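Local coordinates for lipoprotein (Colwellia psychrerythraea, PDB 3O0Y) that is of unknown function but, as a putative lipoprotein of a family in the MA peptidase clan, may be related to metallopeptidases, at residues 187-192 against 266-271; 196-201 against 545-550; 384-389 against 402-407; 450-455 against 461-466. All coordinates share one frame; numbering follows the deposited sequence.

Contact 1 (187-192 against 266-271); sequences ADAAQN and EQLLSE
Ala189 and Leu268 face each other across helix 174-190 and helix 236-268, their CA atoms 8.1 Å apart, where the two helices come to their ends near the surface. No backbone bond joins them; what touches directly is small. The methyl CB of Ala189 is directed across the gap and meets one branch of Leu268, CD1, at 4.1 Å. Leu268 also rests on Leu194 and Leu200. Glu271, one turn further on, brings its carboxylate alongside the same methyl, with OE1 4.5 Å from Ala189 CB. The polar link goes through a water: it donates to Ala189 O at 2.7 Å and to Glu271 OE1 at 2.8 Å. Ala189 O has a second partner within its own chain end, since Asn192 N reaches it at 2.9 Å. That bond belongs to the Schellman motif that closes helix 174-190, in which Asn192, with positive phi, is the C-prime residue. Asn192 O in turn receives a bond from Arg273, a further tie to the chain just beyond Glu271. A carboxylate facing the carbonyl end of a helix would be expected to find an unfavourable field; the water, giving a proton to each oxygen, is likely to ease that opposition and lets two acceptors that cannot bond each other be joined.

Contact 2 (196-201 against 545-550); sequences SKVTLQ and RYMAWP. With SO4 (sulfate ion), chain D.
Sulfate O4 is gripped by both terminal nitrogens of Arg545, soundly by NH2 at 2.7 Å with an N-H...O angle of 156° and weakly by NH1 at 3.2 Å. The oxygen lies at the edge of the guanidinium, in its plane, and the side chain stays extended from CG to NE. Arg504, Arg507 and Tyr556 also bond the ion, which probably came from the crystallisation liquor. With an alanine in place of Arg545, sulfate O4 would probably be left without its two guanidinium donors, and Gln552 without its arginine partner. Two residues on, Met547 reaches over to residues 196-201. Its chain bends at chi3 (53°) and delivers the methyl CE to 3.4 Å from Ser196 OG, 4.0 Å from Val198 CG1 and 4.1 Å from Thr199 OG1. The side chains of Val198 and Met547 cross at about a right angle, whereas those of Thr199 and Met547 run past each other in opposite senses; Arg521 packs against both Val198 and Met547. Ser196 is the N-cap of helix 197-210, so the methyl is set against the first turn. This is buried helix-to-helix packing in a mostly helical fold, the closing turn of helix 536-548 meeting the opening turn of helix 197-210.

Contact 3 (384-389 against 402-407); sequences YQVEVK and GQYTSP
Tyr384 packs tightly on Pro407, and the rest of the contact is looser. The proline brings CB and CG up to CD1 of Tyr384, at 3.6 Å and 3.7 Å, and the two side chains cross at about a right angle, with the proline meeting the ring obliquely. With CG placed anti to its carbonyl carbon (chi1 -54°), the tyrosine lies along Ala449 and Leu452 of helix 444-452, and its hydroxyl is hydrogen-bonded to Val409 O. A serine in its place would probably leave Val409 O without that partner and open a gap beside Pro407. Each segment contributes a strand to a small mixed sheet, in which strands 387-390 and 402-405 are the outer members and strand 416-419 runs between them; Tyr384 and Pro407 lie beyond those strands, in loop, and the two segments meet through side chains. The second touch is lighter: Val386 CG2 comes to the edge of the Tyr404 ring, 4.2 Å from CE1 and near the ring plane. Tyr404 OH goes on to His445 ND1, while Tyr384 O is bonded to His445 NE2, so both segments hold one imidazole. Beside the proline, Ser406 OG donates to Pro407 O at 2.8 Å, in the carbonyl plane and on a lone pair. Toward solvent, Gln385 turns its CB away from residues 402-407, and Glu387 and Lys389 are likewise exposed.

Contact 4 (450-455 against 461-466); sequences LNLDQA and RRIAPY
The guanidinium of Arg462 carries Ala455 over one face, with the CA 3.6 Å above the plane and over its centre, while its edges are taken by Leu452 O and by a water. Along one edge NE and NH2 both donate to Leu452 O, at 2.9 Å and 2.8 Å, in a side-on grip on a single atom. That oxygen lies close to the guanidinium plane, and the two donors reach it from opposite faces of its own carbonyl plane, each tilted by a little over 20°. The bend at chi3 (64°) swings the head of the arginine back against the chain at the end of helix 444-452. NH1 donates a hydrogen bond to the water at 3.0 Å. The aliphatic stem is pressed as well: Gln454 O comes within 3.4 Å of Arg462 CG, where Gln454 forms the centre of an inverse gamma turn that carries the chain on to Ala455, over the guanidinium. On the apolar side Leu452 CD2 packs against Ile463 CG2 at 3.6 Å. Nearby, Arg461 turns the other way, its NH1 bonded to Asn105. A positive charge at the carbonyl end of a helix would probably be favoured by the helix field, and with two N-H groups on one carbonyl oxygen and Ala455 CA lying over one face, Arg462 probably has little freedom to turn.

How the contacts relate
Contacts 1 and 2 form one group, contacts 3 and 4 another, on opposite sides of the chain's centre. The centres of contacts 1 and 2 are about 14 Å apart, and the two touch through Lys197 and Leu200 against Leu268 and Leu269. Contacts 3 and 4, centres about 16 Å apart, meet where Tyr384 and Pro407 pack on Leu452. The centre of contact 1 lies about 38 Å from those of contacts 3 and 4; contacts 2 and 3 have centres about 28 Å apart yet come within about 7 Å at their nearest atoms. Along the chain, contacts 1 and 2 interleave, so their closures cross, and contact 2 brackets the small sheet and helix 444-452.

Contact 1 (187-192 against 266-271)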
loop_
_atom_site.group_PDB
_atom_site.type_symbol
_atom_site.label_atom_id
_atom_site.label_comp_id
_atom_site.label_asym_id
_atom_site.label_seq_id
_atom_site.Cartn_x
_atom_site.Cartn_y
_atom_site.Cartn_z
ATOM N N ALA A 187 -1.636 22.793 13.727
ATOM C CA ALA A 187 -0.717 23.607 12.895
ATOM C C ALA A 187 -1.216 23.647 11.456
ATOM O O ALA A 187 -1.162 24.663 10.808
ATOM C CB ALA A 187 0.766 23.066 12.954
ATOM N N ASP A 188 -1.562 22.485 10.897
ATOM C CA ASP A 188 -2.077 22.470 9.549
ATOM C C ASP A 188 -3.382 23.258 9.398
ATOM O O ASP A 188 -3.516 24.053 8.488
ATOM C CB ASP A 188 -2.275 21.015 9.085
ATOM C CG ASP A 188 -0.983 20.220 8.967
ATOM O OD1 ASP A 188 0.126 20.715 9.221
ATOM O OD2 ASP A 188 -1.112 19.013 8.572
ATOM N N ALA A 189 -4.311 23.074 10.325
ATOM C CA ALA A 189 -5.560 23.832 10.322
ATOM C C ALA A 189 -5.339 25.364 10.445
ATOM O O ALA A 189 -6.065 26.151 9.828
ATOM C CB ALA A 189 -6.532 23.288 11.413
ATOM N N ALA A 190 -4.267 25.765 11.107
ATOM C CA ALA A 190 -3.922 27.196 11.248
ATOM C C ALA A 190 -3.563 27.810 9.886
ATOM O O ALA A 190 -3.760 29.009 9.677
ATOM C CB ALA A 190 -2.801 27.390 12.244
ATOM N N GLN A 191 -3.062 26.977 8.974
ATOM C CA GLN A 191 -2.772 27.342 7.588
ATOM C C GLN A 191 -3.919 27.021 6.628
ATOM O O GLN A 191 -3.688 26.945 5.416
ATOM C CB GLN A 191 -1.645 26.445 7.083
ATOM C CG GLN A 191 -0.321 26.788 7.500
ATOM C CD GLN A 191 0.684 25.731 6.997
ATOM O OE1 GLN A 191 0.845 25.548 5.784
ATOM N NE2 GLN A 191 1.391 25.111 7.914
ATOM N N ASN A 192 -5.098 26.707 7.152
ATOM C CA ASN A 192 -6.262 26.347 6.357
ATOM C C ASN A 192 -6.086 25.045 5.557
ATOM O O ASN A 192 -6.714 24.837 4.546
ATOM C CB ASN A 192 -6.616 27.444 5.383
ATOM C CG ASN A 192 -7.059 28.712 6.111
ATOM O OD1 ASN A 192 -7.891 28.668 7.047
ATOM N ND2 ASN A 192 -6.515 29.837 5.687
ATOM N N GLU A 266 -13.327 16.438 16.340
ATOM C CA GLU A 266 -14.674 17.032 16.445
ATOM C C GLU A 266 -14.677 18.575 16.417
ATOM O O GLU A 266 -15.497 19.172 15.685
ATOM C CB GLU A 266 -15.406 16.488 17.680
ATOM C CG GLU A 266 -15.950 15.100 17.430
ATOM C CD GLU A 266 -16.504 14.388 18.673
ATOM O OE1 GLU A 266 -17.322 13.468 18.488
ATOM O OE2 GLU A 266 -16.107 14.714 19.816
ATOM N N GLN A 267 -13.766 19.217 17.158
ATOM C CA GLN A 267 -13.584 20.687 17.103
ATOM C C GLN A 267 -13.335 21.225 15.703
ATOM O O GLN A 267 -13.684 22.336 15.419
ATOM C CB GLN A 267 -12.381 21.213 17.927
ATOM C CG GLN A 267 -12.324 20.941 19.413
ATOM C CD GLN A 267 -13.653 20.924 20.063
ATOM O OE1 GLN A 267 -14.282 21.991 20.296
ATOM N NE2 GLN A 267 -14.098 19.727 20.415
ATOM N N LEU A 268 -12.652 20.460 14.863
ATOM C CA LEU A 268 -12.366 20.894 13.497
ATOM C C LEU A 268 -13.480 20.745 12.456
ATOM O O LEU A 268 -13.407 21.331 11.383
ATOM C CB LEU A 268 -11.175 20.045 12.989
ATOM C CG LEU A 268 -9.905 20.799 12.742
ATOM C CD1 LEU A 268 -9.653 21.942 13.650
ATOM C CD2 LEU A 268 -8.745 19.770 12.788
ATOM N N LEU A 269 -14.510 19.964 12.773
ATOM C CA LEU A 269 -15.600 19.684 11.849
ATOM C C LEU A 269 -16.265 20.914 11.282
ATOM O O LEU A 269 -16.604 20.956 10.120
ATOM C CB LEU A 269 -16.635 18.800 12.549
ATOM C CG LEU A 269 -17.082 17.454 11.949
ATOM C CD1 LEU A 269 -16.094 16.759 10.985
ATOM C CD2 LEU A 269 -17.545 16.521 13.083
ATOM N N SER A 270 -16.408 21.962 12.080
ATOM C CA SER A 270 -17.095 23.127 11.552
ATOM C C SER A 270 -16.270 23.911 10.525
ATOM O O SER A 270 -16.845 24.581 9.659
ATOM C CB SER A 270 -17.542 24.021 12.703
ATOM O OG SER A 270 -16.417 24.401 13.471
ATOM N N GLU A 271 -14.942 23.789 10.578
ATOM C CA GLU A 271 -14.063 24.454 9.629
ATOM C C GLU A 271 -13.778 23.541 8.415
ATOM O O GLU A 271 -13.348 24.023 7.360
ATOM C CB GLU A 271 -12.716 24.832 10.287
ATOM C CG GLU A 271 -12.743 25.842 11.439
ATOM C CD GLU A 271 -11.520 25.673 12.371
ATOM O OE1 GLU A 271 -10.348 25.606 11.879
ATOM O OE2 GLU A 271 -11.740 25.595 13.606
HETATM O O HOH W 1 -8.705 25.470 9.633
#

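Contact 2 (196-201 against 545-550)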
loop_
_atom_site.group_PDB
_atom_site.type_symbol
_atom_site.label_atom_id
_atom_site.label_comp_id
_atom_site.label_asym_id
_atom_site.label_seq_id
_atom_site.Cartn_x
_atom_site.Cartn_y
_atom_site.Cartn_z
ATOM N N SER A 196 -11.645 17.318 4.295
ATOM C CA SER A 196 -13.046 17.447 4.055
ATOM C C SER A 196 -13.846 16.908 5.235
ATOM O O SER A 196 -13.352 16.117 6.062
ATOM C CB SER A 196 -13.510 16.762 2.805
ATOM O OG SER A 196 -13.514 15.346 3.034
ATOM N N LYS A 197 -15.097 17.379 5.327
ATOM C CA LYS A 197 -16.004 16.903 6.387
ATOM C C LYS A 197 -16.143 15.394 6.385
ATOM O O LYS A 197 -16.039 14.761 7.418
ATOM C CB LYS A 197 -17.388 17.548 6.251
ATOM C CG LYS A 197 -17.401 19.050 6.621
ATOM C CD LYS A 197 -18.813 19.700 6.547
ATOM C CE LYS A 197 -18.783 21.245 6.659
ATOM N NZ LYS A 197 -18.154 21.783 7.954
ATOM N N VAL A 198 -16.300 14.815 5.199
ATOM C CA VAL A 198 -16.420 13.377 5.027
ATOM C C VAL A 198 -15.190 12.631 5.596
ATOM O O VAL A 198 -15.337 11.568 6.259
ATOM C CB VAL A 198 -16.756 13.046 3.559
ATOM C CG1 VAL A 198 -16.476 11.542 3.233
ATOM C CG2 VAL A 198 -18.225 13.352 3.213
ATOM N N THR A 199 -14.005 13.132 5.290
ATOM C CA THR A 199 -12.760 12.484 5.731
ATOM C C THR A 199 -12.641 12.596 7.240
ATOM O O THR A 199 -12.388 11.606 7.910
ATOM C CB THR A 199 -11.521 13.105 5.085
ATOM O OG1 THR A 199 -11.639 12.962 3.663
ATOM C CG2 THR A 199 -10.196 12.457 5.601
ATOM N N LEU A 200 -12.883 13.786 7.779
ATOM C CA LEU A 200 -12.859 13.977 9.203
ATOM C C LEU A 200 -13.919 13.149 9.955
ATOM O O LEU A 200 -13.639 12.621 11.036
ATOM C CB LEU A 200 -12.932 15.467 9.526
ATOM C CG LEU A 200 -12.366 15.984 10.834
ATOM C CD1 LEU A 200 -10.928 15.522 11.127
ATOM C CD2 LEU A 200 -12.434 17.504 10.798
ATOM N N GLN A 201 -15.128 13.047 9.409
ATOM C CA GLN A 201 -16.192 12.275 10.021
ATOM C C GLN A 201 -15.796 10.813 10.032
ATOM O O GLN A 201 -16.107 10.095 10.980
ATOM C CB GLN A 201 -17.502 12.433 9.250
ATOM C CG GLN A 201 -18.129 13.821 9.372
ATOM C CD GLN A 201 -19.312 14.060 8.441
ATOM O OE1 GLN A 201 -19.321 13.638 7.262
ATOM N NE2 GLN A 201 -20.311 14.787 8.962
ATOM N N ARG A 545 -11.361 6.793 0.175
ATOM C CA ARG A 545 -9.930 6.510 0.154
ATOM C C ARG A 545 -9.237 7.507 -0.807
ATOM O O ARG A 545 -8.210 8.087 -0.439
ATOM C CB ARG A 545 -9.679 5.059 -0.323
ATOM C CG ARG A 545 -8.311 4.789 -0.868
ATOM C CD ARG A 545 -8.212 3.335 -1.356
ATOM N NE ARG A 545 -7.098 3.156 -2.249
ATOM C CZ ARG A 545 -6.734 1.974 -2.703
ATOM N NH1 ARG A 545 -5.737 1.886 -3.541
ATOM N NH2 ARG A 545 -7.417 0.897 -2.326
ATOM N N TYR A 546 -9.766 7.671 -2.007
ATOM C CA TYR A 546 -9.095 8.510 -3.043
ATOM C C TYR A 546 -9.026 9.936 -2.567
ATOM O O TYR A 546 -8.047 10.682 -2.801
ATOM C CB TYR A 546 -9.772 8.440 -4.403
ATOM C CG TYR A 546 -9.930 7.019 -4.926
ATOM C CD1 TYR A 546 -9.118 5.989 -4.529
ATOM C CD2 TYR A 546 -10.963 6.724 -5.762
ATOM C CE1 TYR A 546 -9.356 4.701 -5.006
ATOM C CE2 TYR A 546 -11.191 5.428 -6.237
ATOM C CZ TYR A 546 -10.419 4.453 -5.837
ATOM O OH TYR A 546 -10.739 3.163 -6.325
ATOM N N MET A 547 -10.069 10.321 -1.851
ATOM C CA MET A 547 -10.156 11.688 -1.275
ATOM C C MET A 547 -9.045 11.912 -0.226
ATOM O O MET A 547 -8.485 12.976 -0.163
ATOM C CB MET A 547 -11.524 11.963 -0.649
ATOM C CG MET A 547 -12.711 12.111 -1.623
ATOM S SD MET A 547 -14.413 12.009 -0.880
ATOM C CE MET A 547 -14.201 13.303 0.424
ATOM N N ALA A 548 -8.693 10.887 0.544
ATOM C CA ALA A 548 -7.650 10.956 1.602
ATOM C C ALA A 548 -6.263 10.774 1.041
ATOM O O ALA A 548 -5.296 11.199 1.669
ATOM C CB ALA A 548 -7.899 9.840 2.685
ATOM N N TRP A 549 -6.150 10.056 -0.088
ATOM C CA TRP A 549 -4.865 9.693 -0.736
ATOM C C TRP A 549 -4.741 10.195 -2.172
ATOM O O TRP A 549 -4.582 9.429 -3.097
ATOM C CB TRP A 549 -4.686 8.175 -0.776
ATOM C CG TRP A 549 -4.552 7.482 0.496
ATOM C CD1 TRP A 549 -4.303 8.015 1.732
ATOM C CD2 TRP A 549 -4.562 6.056 0.684
ATOM N NE1 TRP A 549 -4.216 7.020 2.669
ATOM C CE2 TRP A 549 -4.381 5.811 2.055
ATOM C CE3 TRP A 549 -4.744 4.968 -0.169
ATOM C CZ2 TRP A 549 -4.368 4.528 2.581
ATOM C CZ3 TRP A 549 -4.765 3.700 0.349
ATOM C CH2 TRP A 549 -4.538 3.481 1.710
ATOM N N PRO A 550 -4.865 11.504 -2.405
ATOM C CA PRO A 550 -4.744 11.999 -3.754
ATOM C C PRO A 550 -3.535 11.516 -4.529
ATOM O O PRO A 550 -2.400 11.585 -4.071
ATOM C CB PRO A 550 -4.698 13.532 -3.592
ATOM C CG PRO A 550 -4.883 13.782 -2.200
ATOM C CD PRO A 550 -4.696 12.538 -1.412
HETATM S S SO4 D . -5.728 -2.247 -4.314
HETATM O O1 SO4 D . -5.869 -2.357 -5.792
HETATM O O2 SO4 D . -5.951 -3.536 -3.749
HETATM O O3 SO4 D . -4.355 -1.867 -3.900
HETATM O O4 SO4 D . -6.540 -1.174 -3.807
#

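Contact 3 (384-389 against 402-407)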
loop_
_atom_site.group_PDB
_atom_site.type_symbol
_atom_site.label_atom_id
_atom_site.label_comp_id
_atom_site.label_asym_id
_atom_site.label_seq_id
_atom_site.Cartn_x
_atom_site.Cartn_y
_atom_site.Cartn_z
ATOM N N TYR A 384 11.530 -16.177 -0.152
ATOM C CA TYR A 384 10.428 -16.049 0.774
ATOM C C TYR A 384 9.183 -16.714 0.190
ATOM O O TYR A 384 8.979 -16.622 -1.001
ATOM C CB TYR A 384 10.075 -14.588 1.029
ATOM C CG TYR A 384 11.196 -13.733 1.477
ATOM C CD1 TYR A 384 11.337 -13.369 2.834
ATOM C CD2 TYR A 384 12.029 -13.107 0.556
ATOM C CE1 TYR A 384 12.350 -12.515 3.218
ATOM C CE2 TYR A 384 13.061 -12.238 0.966
ATOM C CZ TYR A 384 13.202 -11.977 2.308
ATOM O OH TYR A 384 14.155 -11.098 2.741
ATOM N N GLN A 385 8.484 -17.499 1.014
ATOM C CA GLN A 385 7.292 -18.189 0.548
ATOM C C GLN A 385 6.091 -17.463 1.117
ATOM O O GLN A 385 6.022 -17.272 2.311
ATOM C CB GLN A 385 7.262 -19.644 1.028
ATOM C CG GLN A 385 8.081 -20.575 0.145
ATOM C CD GLN A 385 7.429 -21.981 -0.012
ATOM O OE1 GLN A 385 6.620 -22.445 0.845
ATOM N NE2 GLN A 385 7.783 -22.662 -1.109
ATOM N N VAL A 386 5.092 -17.192 0.302
ATOM C CA VAL A 386 3.925 -16.486 0.752
ATOM C C VAL A 386 2.968 -17.380 1.546
ATOM O O VAL A 386 2.932 -18.599 1.345
ATOM C CB VAL A 386 3.154 -15.915 -0.490
ATOM C CG1 VAL A 386 2.509 -17.043 -1.334
ATOM C CG2 VAL A 386 2.089 -14.913 -0.084
ATOM N N GLU A 387 2.245 -16.771 2.451
ATOM C CA GLU A 387 1.217 -17.457 3.214
ATOM C C GLU A 387 -0.106 -16.707 3.072
ATOM O O GLU A 387 -0.116 -15.506 2.893
ATOM C CB GLU A 387 1.587 -17.551 4.689
ATOM C CG GLU A 387 2.842 -18.416 4.866
ATOM C CD GLU A 387 3.178 -18.772 6.324
ATOM O OE1 GLU A 387 2.351 -18.469 7.263
ATOM O OE2 GLU A 387 4.318 -19.302 6.476
ATOM N N VAL A 388 -1.205 -17.443 3.160
ATOM C CA VAL A 388 -2.547 -16.844 3.053
ATOM C C VAL A 388 -3.214 -16.806 4.437
ATOM O O VAL A 388 -3.244 -17.880 5.126
ATOM C CB VAL A 388 -3.411 -17.652 2.096
ATOM C CG1 VAL A 388 -4.870 -17.078 2.031
ATOM C CG2 VAL A 388 -2.777 -17.692 0.671
ATOM N N LYS A 389 -3.788 -15.660 4.848
ATOM C CA LYS A 389 -4.526 -15.483 6.094
ATOM C C LYS A 389 -5.811 -14.694 5.844
ATOM O O LYS A 389 -5.845 -13.857 4.976
ATOM C CB LYS A 389 -3.739 -14.694 7.125
ATOM C CG LYS A 389 -2.518 -15.441 7.682
ATOM C CD LYS A 389 -1.782 -14.634 8.827
ATOM C CE LYS A 389 -2.510 -14.649 10.179
ATOM N NZ LYS A 389 -1.734 -14.037 11.421
ATOM N N GLY A 402 -8.744 -7.598 -0.234
ATOM C CA GLY A 402 -7.475 -8.325 -0.094
ATOM C C GLY A 402 -6.318 -7.381 0.105
ATOM O O GLY A 402 -6.429 -6.208 -0.201
ATOM N N GLN A 403 -5.166 -7.898 0.567
ATOM C CA GLN A 403 -4.015 -7.006 0.791
ATOM C C GLN A 403 -2.814 -7.924 0.860
ATOM O O GLN A 403 -2.946 -9.104 1.154
ATOM C CB GLN A 403 -4.201 -6.291 2.115
ATOM C CG GLN A 403 -3.134 -5.296 2.443
ATOM C CD GLN A 403 -3.600 -4.396 3.549
ATOM O OE1 GLN A 403 -3.999 -4.868 4.608
ATOM N NE2 GLN A 403 -3.690 -3.101 3.250
ATOM N N TYR A 404 -1.639 -7.380 0.629
ATOM C CA TYR A 404 -0.411 -8.140 0.792
ATOM C C TYR A 404 0.432 -7.347 1.772
ATOM O O TYR A 404 0.576 -6.112 1.627
ATOM C CB TYR A 404 0.371 -8.278 -0.525
ATOM C CG TYR A 404 1.715 -8.928 -0.334
ATOM C CD1 TYR A 404 1.824 -10.247 -0.115
ATOM C CD2 TYR A 404 2.882 -8.183 -0.324
ATOM C CE1 TYR A 404 3.058 -10.839 0.081
ATOM C CE2 TYR A 404 4.098 -8.742 -0.141
ATOM C CZ TYR A 404 4.203 -10.046 0.110
ATOM O OH TYR A 404 5.422 -10.618 0.314
ATOM N N THR A 405 0.976 -8.045 2.749
ATOM C CA THR A 405 2.026 -7.483 3.654
ATOM C C THR A 405 3.355 -8.134 3.474
ATOM O O THR A 405 3.428 -9.339 3.301
ATOM C CB THR A 405 1.594 -7.551 5.127
ATOM O OG1 THR A 405 1.241 -8.893 5.482
ATOM C CG2 THR A 405 0.371 -6.640 5.371
ATOM N N SER A 406 4.398 -7.297 3.368
ATOM C CA SER A 406 5.750 -7.803 3.107
ATOM C C SER A 406 6.283 -8.716 4.216
ATOM O O SER A 406 5.901 -8.587 5.392
ATOM C CB SER A 406 6.673 -6.618 2.975
ATOM O OG SER A 406 8.076 -7.029 2.986
ATOM N N PRO A 407 7.137 -9.659 3.842
ATOM C CA PRO A 407 7.884 -10.354 4.919
ATOM C C PRO A 407 8.813 -9.397 5.704
ATOM O O PRO A 407 9.175 -8.335 5.236
ATOM C CB PRO A 407 8.744 -11.334 4.166
ATOM C CG PRO A 407 8.345 -11.224 2.679
ATOM C CD PRO A 407 7.745 -9.874 2.535
#

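Contact 4 (450-455 against 461-466)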
loop_
_atom_site.group_PDB
_atom_site.type_symbol
_atom_site.label_atom_id
_atom_site.label_comp_id
_atom_site.label_asym_id
_atom_site.label_seq_id
_atom_site.Cartn_x
_atom_site.Cartn_y
_atom_site.Cartn_z
ATOM N N LEU A 450 11.467 -10.651 -4.333
ATOM C CA LEU A 450 12.665 -10.500 -5.176
ATOM C C LEU A 450 13.417 -9.207 -4.848
ATOM O O LEU A 450 14.630 -9.214 -4.814
ATOM C CB LEU A 450 12.330 -10.634 -6.668
ATOM C CG LEU A 450 12.051 -12.037 -7.144
ATOM C CD1 LEU A 450 11.439 -12.017 -8.601
ATOM C CD2 LEU A 450 13.365 -12.959 -7.076
ATOM N N ASN A 451 12.706 -8.099 -4.648
ATOM C CA ASN A 451 13.391 -6.858 -4.356
ATOM C C ASN A 451 14.146 -6.978 -3.029
ATOM O O ASN A 451 15.303 -6.535 -2.965
ATOM C CB ASN A 451 12.407 -5.743 -4.253
ATOM C CG ASN A 451 13.045 -4.371 -4.339
ATOM O OD1 ASN A 451 14.305 -4.194 -4.290
ATOM N ND2 ASN A 451 12.201 -3.380 -4.450
ATOM N N LEU A 452 13.539 -7.644 -2.028
ATOM C CA LEU A 452 14.234 -7.810 -0.762
ATOM C C LEU A 452 15.490 -8.629 -0.912
ATOM O O LEU A 452 16.523 -8.338 -0.279
ATOM C CB LEU A 452 13.341 -8.509 0.237
ATOM C CG LEU A 452 12.241 -7.704 0.828
ATOM C CD1 LEU A 452 11.305 -8.700 1.684
ATOM C CD2 LEU A 452 12.726 -6.475 1.657
ATOM N N ASP A 453 15.467 -9.620 -1.831
ATOM C CA ASP A 453 16.618 -10.440 -2.074
ATOM C C ASP A 453 17.862 -9.729 -2.743
ATOM O O ASP A 453 18.963 -10.328 -2.798
ATOM C CB ASP A 453 16.273 -11.629 -2.946
ATOM C CG ASP A 453 15.626 -12.786 -2.211
ATOM O OD1 ASP A 453 15.786 -12.958 -0.982
ATOM O OD2 ASP A 453 14.890 -13.548 -2.945
ATOM N N GLN A 454 17.696 -8.512 -3.241
ATOM C CA GLN A 454 18.788 -7.756 -3.838
ATOM C C GLN A 454 19.698 -7.136 -2.823
ATOM O O GLN A 454 19.763 -5.912 -2.623
ATOM C CB GLN A 454 18.263 -6.762 -4.890
ATOM C CG GLN A 454 17.274 -7.398 -5.899
ATOM C CD GLN A 454 17.748 -8.709 -6.517
ATOM O OE1 GLN A 454 17.031 -9.735 -6.415
ATOM N NE2 GLN A 454 18.920 -8.719 -7.061
ATOM N N ALA A 455 20.408 -7.991 -2.118
ATOM C CA ALA A 455 21.067 -7.563 -0.922
ATOM C C ALA A 455 22.284 -6.687 -1.206
ATOM O O ALA A 455 22.814 -6.067 -0.253
ATOM C CB ALA A 455 21.537 -8.799 -0.108
ATOM N N ARG A 461 16.712 0.901 -1.141
ATOM C CA ARG A 461 16.380 0.347 -2.436
ATOM C C ARG A 461 15.758 -1.026 -2.395
ATOM O O ARG A 461 14.999 -1.378 -3.313
ATOM C CB ARG A 461 17.560 0.291 -3.397
ATOM C CG ARG A 461 17.827 1.708 -3.999
ATOM C CD ARG A 461 18.589 1.556 -5.314
ATOM N NE ARG A 461 17.857 0.828 -6.365
ATOM C CZ ARG A 461 18.340 0.506 -7.546
ATOM N NH1 ARG A 461 19.599 0.793 -7.923
ATOM N NH2 ARG A 461 17.580 -0.156 -8.404
ATOM N N ARG A 462 16.016 -1.777 -1.340
ATOM C CA ARG A 462 15.424 -3.078 -1.193
ATOM C C ARG A 462 13.933 -3.070 -0.789
ATOM O O ARG A 462 13.225 -4.046 -1.001
ATOM C CB ARG A 462 16.217 -3.978 -0.233
ATOM C CG ARG A 462 17.614 -4.181 -0.692
ATOM C CD ARG A 462 18.491 -4.753 0.328
ATOM N NE ARG A 462 18.057 -6.090 0.692
ATOM C CZ ARG A 462 18.547 -6.782 1.730
ATOM N NH1 ARG A 462 19.531 -6.275 2.469
ATOM N NH2 ARG A 462 18.141 -8.013 1.975
ATOM N N ILE A 463 13.472 -1.971 -0.230
ATOM C CA ILE A 463 12.080 -1.779 0.205
ATOM C C ILE A 463 11.414 -0.551 -0.422
ATOM O O ILE A 463 10.398 -0.044 0.095
ATOM C CB ILE A 463 12.006 -1.617 1.721
ATOM C CG1 ILE A 463 12.916 -0.493 2.211
ATOM C CG2 ILE A 463 12.504 -2.934 2.406
ATOM C CD1 ILE A 463 12.489 0.097 3.641
ATOM N N ALA A 464 11.987 -0.041 -1.508
ATOM C CA ALA A 464 11.593 1.253 -2.083
ATOM C C ALA A 464 10.109 1.187 -2.426
ATOM O O ALA A 464 9.717 0.289 -3.167
ATOM C CB ALA A 464 12.431 1.486 -3.407
ATOM N N PRO A 465 9.291 2.138 -1.941
ATOM C CA PRO A 465 7.841 2.059 -2.163
ATOM C C PRO A 465 7.444 2.970 -3.322
ATOM O O PRO A 465 6.906 4.102 -3.018
ATOM C CB PRO A 465 7.258 2.740 -0.941
ATOM C CG PRO A 465 8.293 3.618 -0.465
ATOM C CD PRO A 465 9.626 3.163 -0.951
ATOM N N TYR A 466 7.987 2.761 -4.493
ATOM C CA TYR A 466 7.567 3.381 -5.740
ATOM C C TYR A 466 6.147 2.861 -6.133
ATOM O O TYR A 466 5.991 1.769 -6.666
ATOM C CB TYR A 466 8.573 3.054 -6.834
ATOM C CG TYR A 466 9.803 3.896 -6.721
ATOM C CD1 TYR A 466 9.743 5.259 -7.018
ATOM C CD2 TYR A 466 11.015 3.374 -6.266
ATOM C CE1 TYR A 466 10.873 6.076 -6.843
ATOM C CE2 TYR A 466 12.112 4.210 -6.116
ATOM C CZ TYR A 466 12.045 5.501 -6.417
ATOM O OH TYR A 466 13.186 6.314 -6.301
HETATM O O HOH W 2 21.220 -3.850 1.860
#